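Long-range contact in DUF871 domain-containing protein (PDB 2P0O), which is of unknown function but is probably a TIM-barrel glycosidase that hydrolyses sugars containing N-acetylmuramic acid 6-phosphate: residues A[22-35]-A[220-234]. Sequence-based numbering, arbitrary orientation.
Sequences YIKKMKALGFDGIF and YIGDPTISERTMAQF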
loop_
_atom_site.group_PDB
_atom_site.type_symbol
_atom_site.label_atom_id
_atom_site.label_comp_id
_atom_site.label_asym_id
_atom_site.label_seq_id
_atom_site.Cartn_x
_atom_site.Cartn_y
_atom_site.Cartn_z
ATOM N N TYR A 22 4.266 5.323 -15.560
ATOM C CA TYR A 22 3.930 4.945 -14.209
ATOM C C TYR A 22 2.486 4.485 -14.015
ATOM O O TYR A 22 2.240 3.417 -13.410
ATOM C CB TYR A 22 4.226 6.114 -13.268
ATOM C CG TYR A 22 3.830 5.872 -11.809
ATOM C CD1 TYR A 22 4.509 4.945 -11.004
ATOM C CD2 TYR A 22 2.787 6.606 -11.226
ATOM C CE1 TYR A 22 4.135 4.753 -9.630
ATOM C CE2 TYR A 22 2.406 6.424 -9.888
ATOM C CZ TYR A 22 3.085 5.513 -9.091
ATOM O OH TYR A 22 2.684 5.375 -7.760
ATOM N N ILE A 23 1.540 5.309 -14.463
ATOM C CA ILE A 23 0.112 5.000 -14.318
ATOM C C ILE A 23 -0.230 3.636 -14.971
ATOM O O ILE A 23 -0.838 2.748 -14.345
ATOM C CB ILE A 23 -0.777 6.137 -14.891
ATOM C CG1 ILE A 23 -0.692 7.389 -14.012
ATOM C CG2 ILE A 23 -2.230 5.675 -15.009
ATOM C CD1 ILE A 23 -1.237 8.659 -14.696
ATOM N N LYS A 24 0.218 3.468 -16.203
ATOM C CA LYS A 24 0.007 2.236 -16.953
ATOM C C LYS A 24 0.624 1.011 -16.266
ATOM O O LYS A 24 -0.022 -0.044 -16.168
ATOM C CB LYS A 24 0.544 2.375 -18.385
ATOM C CG LYS A 24 -0.202 3.377 -19.231
ATOM C CD LYS A 24 0.176 3.239 -20.729
ATOM C CE LYS A 24 -0.288 4.468 -21.498
ATOM N NZ LYS A 24 -0.491 4.251 -22.984
ATOM N N LYS A 25 1.862 1.151 -15.783
ATOM C CA LYS A 25 2.511 0.059 -15.054
ATOM C C LYS A 25 1.778 -0.281 -13.764
ATOM O O LYS A 25 1.620 -1.445 -13.435
ATOM C CB LYS A 25 3.942 0.417 -14.713
ATOM C CG LYS A 25 4.899 0.067 -15.809
ATOM C CD LYS A 25 6.294 0.566 -15.488
ATOM C CE LYS A 25 7.159 0.396 -16.729
ATOM N NZ LYS A 25 8.549 0.754 -16.364
HETATM N N MSE A 26 1.327 0.741 -13.037
HETATM C CA MSE A 26 0.636 0.516 -11.768
HETATM C C MSE A 26 -0.665 -0.262 -11.994
HETATM O O MSE A 26 -0.957 -1.211 -11.259
HETATM C CB MSE A 26 0.428 1.826 -11.010
HETATM C CG MSE A 26 1.752 2.420 -10.496
HETATM SE SE MSE A 26 2.719 1.206 -9.251
HETATM C CE MSE A 26 1.935 1.828 -7.571
ATOM N N LYS A 27 -1.416 0.112 -13.030
ATOM C CA LYS A 27 -2.582 -0.665 -13.427
ATOM C C LYS A 27 -2.253 -2.153 -13.656
ATOM O O LYS A 27 -2.924 -3.016 -13.089
ATOM C CB LYS A 27 -3.256 -0.077 -14.663
ATOM C CG LYS A 27 -4.336 -0.984 -15.247
ATOM C CD LYS A 27 -5.584 -0.921 -14.402
ATOM C CE LYS A 27 -6.645 -1.841 -14.965
ATOM N NZ LYS A 27 -7.893 -1.669 -14.181
ATOM N N ALA A 28 -1.235 -2.449 -14.470
ATOM C CA ALA A 28 -0.784 -3.834 -14.653
ATOM C C ALA A 28 -0.277 -4.503 -13.355
ATOM O O ALA A 28 -0.186 -5.724 -13.255
ATOM C CB ALA A 28 0.267 -3.937 -15.773
ATOM N N LEU A 29 0.043 -3.709 -12.346
ATOM C CA LEU A 29 0.484 -4.279 -11.084
ATOM C C LEU A 29 -0.675 -4.464 -10.104
ATOM O O LEU A 29 -0.439 -4.771 -8.940
ATOM C CB LEU A 29 1.549 -3.365 -10.468
ATOM C CG LEU A 29 3.054 -3.555 -10.730
ATOM C CD1 LEU A 29 3.406 -4.471 -11.855
ATOM C CD2 LEU A 29 3.795 -2.204 -10.836
ATOM N N GLY A 30 -1.916 -4.253 -10.550
ATOM C CA GLY A 30 -3.077 -4.415 -9.666
ATOM C C GLY A 30 -3.624 -3.166 -8.963
ATOM O O GLY A 30 -4.353 -3.274 -7.970
ATOM N N PHE A 31 -3.290 -1.986 -9.483
ATOM C CA PHE A 31 -3.823 -0.691 -8.996
ATOM C C PHE A 31 -4.952 -0.210 -9.910
ATOM O O PHE A 31 -4.727 -0.086 -11.106
ATOM C CB PHE A 31 -2.691 0.344 -8.929
ATOM C CG PHE A 31 -1.661 0.039 -7.861
ATOM C CD1 PHE A 31 -0.673 -0.945 -8.073
ATOM C CD2 PHE A 31 -1.686 0.724 -6.643
ATOM C CE1 PHE A 31 0.268 -1.249 -7.081
ATOM C CE2 PHE A 31 -0.743 0.454 -5.633
ATOM C CZ PHE A 31 0.232 -0.536 -5.850
ATOM N N ASP A 32 -6.153 0.018 -9.363
ATOM C CA ASP A 32 -7.329 0.368 -10.167
ATOM C C ASP A 32 -7.870 1.760 -9.956
ATOM O O ASP A 32 -8.922 2.105 -10.525
ATOM C CB ASP A 32 -8.500 -0.618 -9.954
ATOM C CG ASP A 32 -8.169 -2.023 -10.386
ATOM O OD1 ASP A 32 -7.673 -2.205 -11.520
ATOM O OD2 ASP A 32 -8.406 -2.949 -9.566
ATOM N N GLY A 33 -7.176 2.548 -9.139
ATOM C CA GLY A 33 -7.658 3.861 -8.754
ATOM C C GLY A 33 -6.608 4.947 -8.739
ATOM O O GLY A 33 -5.410 4.694 -8.501
ATOM N N ILE A 34 -7.089 6.171 -8.986
ATOM C CA ILE A 34 -6.306 7.375 -8.902
ATOM C C ILE A 34 -6.983 8.363 -7.954
ATOM O O ILE A 34 -8.216 8.536 -7.981
ATOM C CB ILE A 34 -6.128 8.050 -10.286
ATOM C CG1 ILE A 34 -5.369 7.122 -11.241
ATOM C CG2 ILE A 34 -5.436 9.423 -10.127
ATOM C CD1 ILE A 34 -5.582 7.439 -12.724
ATOM N N PHE A 35 -6.160 8.986 -7.113
ATOM C CA PHE A 35 -6.545 10.141 -6.301
ATOM C C PHE A 35 -5.741 11.349 -6.781
ATOM O O PHE A 35 -4.537 11.246 -7.057
ATOM C CB PHE A 35 -6.283 9.882 -4.807
ATOM C CG PHE A 35 -6.566 11.064 -3.906
ATOM C CD1 PHE A 35 -7.838 11.242 -3.339
ATOM C CD2 PHE A 35 -5.549 11.982 -3.580
ATOM C CE1 PHE A 35 -8.120 12.327 -2.478
ATOM C CE2 PHE A 35 -5.809 13.076 -2.717
ATOM C CZ PHE A 35 -7.094 13.249 -2.146
ATOM N N TYR A 220 -4.063 3.716 -1.004
ATOM C CA TYR A 220 -3.466 4.535 -2.048
ATOM C C TYR A 220 -2.053 4.993 -1.707
ATOM O O TYR A 220 -1.776 5.405 -0.587
ATOM C CB TYR A 220 -4.332 5.780 -2.310
ATOM C CG TYR A 220 -5.536 5.495 -3.207
ATOM C CD1 TYR A 220 -6.490 4.519 -2.839
ATOM C CD2 TYR A 220 -5.729 6.197 -4.417
ATOM C CE1 TYR A 220 -7.592 4.244 -3.653
ATOM C CE2 TYR A 220 -6.853 5.929 -5.259
ATOM C CZ TYR A 220 -7.774 4.953 -4.852
ATOM O OH TYR A 220 -8.873 4.661 -5.615
ATOM N N ILE A 221 -1.174 4.967 -2.698
ATOM C CA ILE A 221 0.120 5.623 -2.576
ATOM C C ILE A 221 -0.134 7.129 -2.518
ATOM O O ILE A 221 -0.758 7.693 -3.437
ATOM C CB ILE A 221 1.080 5.322 -3.774
ATOM C CG1 ILE A 221 1.010 3.835 -4.197
ATOM C CG2 ILE A 221 2.522 5.794 -3.438
ATOM C CD1 ILE A 221 1.384 2.870 -3.064
ATOM N N GLY A 222 0.373 7.773 -1.460
ATOM C CA GLY A 222 0.219 9.220 -1.288
ATOM C C GLY A 222 1.172 10.024 -2.145
ATOM O O GLY A 222 0.765 11.028 -2.759
ATOM N N ASP A 223 2.451 9.625 -2.186
ATOM C CA ASP A 223 3.433 10.350 -3.006
ATOM C C ASP A 223 3.304 10.079 -4.524
ATOM O O ASP A 223 2.602 9.143 -4.924
ATOM C CB ASP A 223 4.834 10.001 -2.554
ATOM C CG ASP A 223 5.100 10.439 -1.151
ATOM O OD1 ASP A 223 5.501 11.598 -0.975
ATOM O OD2 ASP A 223 4.907 9.625 -0.217
ATOM N N PRO A 224 3.963 10.907 -5.374
ATOM C CA PRO A 224 3.923 10.706 -6.828
ATOM C C PRO A 224 4.229 9.298 -7.371
ATOM O O PRO A 224 3.563 8.870 -8.315
ATOM C CB PRO A 224 4.940 11.730 -7.358
ATOM C CG PRO A 224 4.861 12.887 -6.353
ATOM C CD PRO A 224 4.680 12.144 -5.012
ATOM N N THR A 225 5.241 8.616 -6.837
ATOM C CA THR A 225 5.607 7.294 -7.322
ATOM C C THR A 225 6.222 6.467 -6.198
ATOM O O THR A 225 6.655 6.988 -5.147
ATOM C CB THR A 225 6.656 7.330 -8.488
ATOM O OG1 THR A 225 7.925 7.774 -7.976
ATOM C CG2 THR A 225 6.219 8.232 -9.695
ATOM N N ILE A 226 6.271 5.162 -6.437
ATOM C CA ILE A 226 7.060 4.252 -5.612
ATOM C C ILE A 226 8.282 3.883 -6.434
ATOM O O ILE A 226 8.268 4.070 -7.649
ATOM C CB ILE A 226 6.269 2.991 -5.226
ATOM C CG1 ILE A 226 5.423 2.497 -6.398
ATOM C CG2 ILE A 226 5.419 3.265 -3.948
ATOM C CD1 ILE A 226 4.844 1.113 -6.195
ATOM N N SER A 227 9.329 3.370 -5.788
ATOM C CA SER A 227 10.540 2.961 -6.502
ATOM C C SER A 227 10.284 1.692 -7.327
ATOM O O SER A 227 9.325 0.967 -7.074
ATOM C CB SER A 227 11.656 2.674 -5.512
ATOM O OG SER A 227 11.312 1.518 -4.767
ATOM N N GLU A 228 11.142 1.436 -8.316
ATOM C CA GLU A 228 11.107 0.194 -9.080
ATOM C C GLU A 228 11.119 -1.063 -8.193
ATOM O O GLU A 228 10.416 -2.043 -8.480
ATOM C CB GLU A 228 12.274 0.151 -10.087
ATOM C CG GLU A 228 12.226 1.265 -11.141
ATOM C CD GLU A 228 11.447 0.868 -12.406
ATOM O OE1 GLU A 228 10.949 -0.289 -12.478
ATOM O OE2 GLU A 228 11.343 1.710 -13.339
ATOM N N ARG A 229 11.908 -1.025 -7.121
ATOM C CA ARG A 229 12.039 -2.122 -6.187
ATOM C C ARG A 229 10.698 -2.455 -5.540
ATOM O O ARG A 229 10.315 -3.639 -5.366
ATOM C CB ARG A 229 13.029 -1.716 -5.090
ATOM C CG ARG A 229 13.423 -2.859 -4.157
ATOM C CD ARG A 229 14.332 -2.356 -3.026
ATOM N NE ARG A 229 14.881 -3.478 -2.269
ATOM C CZ ARG A 229 14.252 -4.132 -1.287
ATOM N NH1 ARG A 229 13.018 -3.791 -0.904
ATOM N NH2 ARG A 229 14.858 -5.141 -0.691
ATOM N N THR A 230 10.011 -1.391 -5.134
ATOM C CA THR A 230 8.740 -1.515 -4.460
ATOM C C THR A 230 7.659 -1.970 -5.440
ATOM O O THR A 230 6.836 -2.809 -5.102
ATOM C CB THR A 230 8.398 -0.183 -3.736
ATOM O OG1 THR A 230 9.435 0.078 -2.789
ATOM C CG2 THR A 230 7.077 -0.274 -3.004
HETATM N N MSE A 231 7.664 -1.400 -6.641
HETATM C CA MSE A 231 6.798 -1.890 -7.739
HETATM C C MSE A 231 6.924 -3.411 -7.958
HETATM O O MSE A 231 5.920 -4.121 -8.139
HETATM C CB MSE A 231 7.124 -1.168 -9.050
HETATM C CG MSE A 231 6.808 0.302 -8.968
HETATM SE SE MSE A 231 7.295 1.337 -10.556
HETATM C CE MSE A 231 6.011 0.569 -11.801
ATOM N N ALA A 232 8.170 -3.881 -7.937
ATOM C CA ALA A 232 8.499 -5.296 -8.159
ATOM C C ALA A 232 7.909 -6.151 -7.063
ATOM O O ALA A 232 7.470 -7.267 -7.334
ATOM C CB ALA A 232 9.993 -5.491 -8.226
ATOM N N GLN A 233 7.903 -5.626 -5.826
ATOM C CA GLN A 233 7.332 -6.349 -4.695
ATOM C C GLN A 233 5.805 -6.447 -4.861
ATOM O O GLN A 233 5.249 -7.538 -4.688
ATOM C CB GLN A 233 7.749 -5.736 -3.357
ATOM C CG GLN A 233 9.204 -6.077 -3.003
ATOM C CD GLN A 233 9.663 -5.488 -1.682
ATOM O OE1 GLN A 233 9.471 -4.299 -1.414
ATOM N NE2 GLN A 233 10.295 -6.307 -0.860
ATOM N N PHE A 234 5.146 -5.327 -5.205
ATOM C CA PHE A 234 3.720 -5.351 -5.508
ATOM C C PHE A 234 3.455 -6.357 -6.608
ATOM O O PHE A 234 2.585 -7.217 -6.465
ATOM C CB PHE A 234 3.152 -3.965 -5.898
ATOM C CG PHE A 234 2.827 -3.075 -4.705
ATOM C CD1 PHE A 234 1.649 -3.271 -3.957
ATOM C CD2 PHE A 234 3.679 -2.021 -4.347
ATOM C CE1 PHE A 234 1.339 -2.434 -2.848
ATOM C CE2 PHE A 234 3.371 -1.171 -3.237
ATOM C CZ PHE A 234 2.216 -1.384 -2.499
HETATM O O HOH W 1 1.155 7.434 -6.675
HETATM O O HOH W 2 -10.122 6.374 -7.061
#
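The Tyr22 side chain leaves its helix with CG trans to the backbone nitrogen (chi1 176°), which lays the phenol ring against the loop at Thr225; bends at chi2 and chi3 of Met26, a selenomethionine, press CE to 3.3 Å from Ile226 CD1, a tight contact, with the Phe31 ring also facing CE. Thr225 CG2 sits above the opposite face of Tyr22 from Met26 CG, a CH-pi contact 3.8 Å from the ring centroid. A threonine suits this place because its methyl meets the ring while OG1 is hydrogen-bonded with Gln183 N. Tyrosine adds a hydroxyl: a water hydrogen-bonded to Tyr22 OH (2.8 Å) also lies within hydrogen-bonding distance of Asp223 O. Helix 17-28 links the first and second strands of the TIM barrel, and helix 228-240 follows the last, 218-221, where the barrel closes; their short segments run 27° apart, and Ile7 of strand 4-8 touches Tyr22 and Met26. Between the helices the flexible, unbranched Met231, also selenomethionine, turns at chi3 to set CE 3.6 Å from Lys25 CB and 3.7 Å from Leu29 CD2. Past the end of helix 17-28, Phe31 directs its edge at the face of Phe234, planes 69° apart and centroids 5.0 Å apart. Gly30, with positive phi, closes that helix in a Schellman motif. Gly33, lacking a side chain, lets Tyr220 OH approach its CA to 3.5 Å, and a water joins that hydroxyl to Ile34 O.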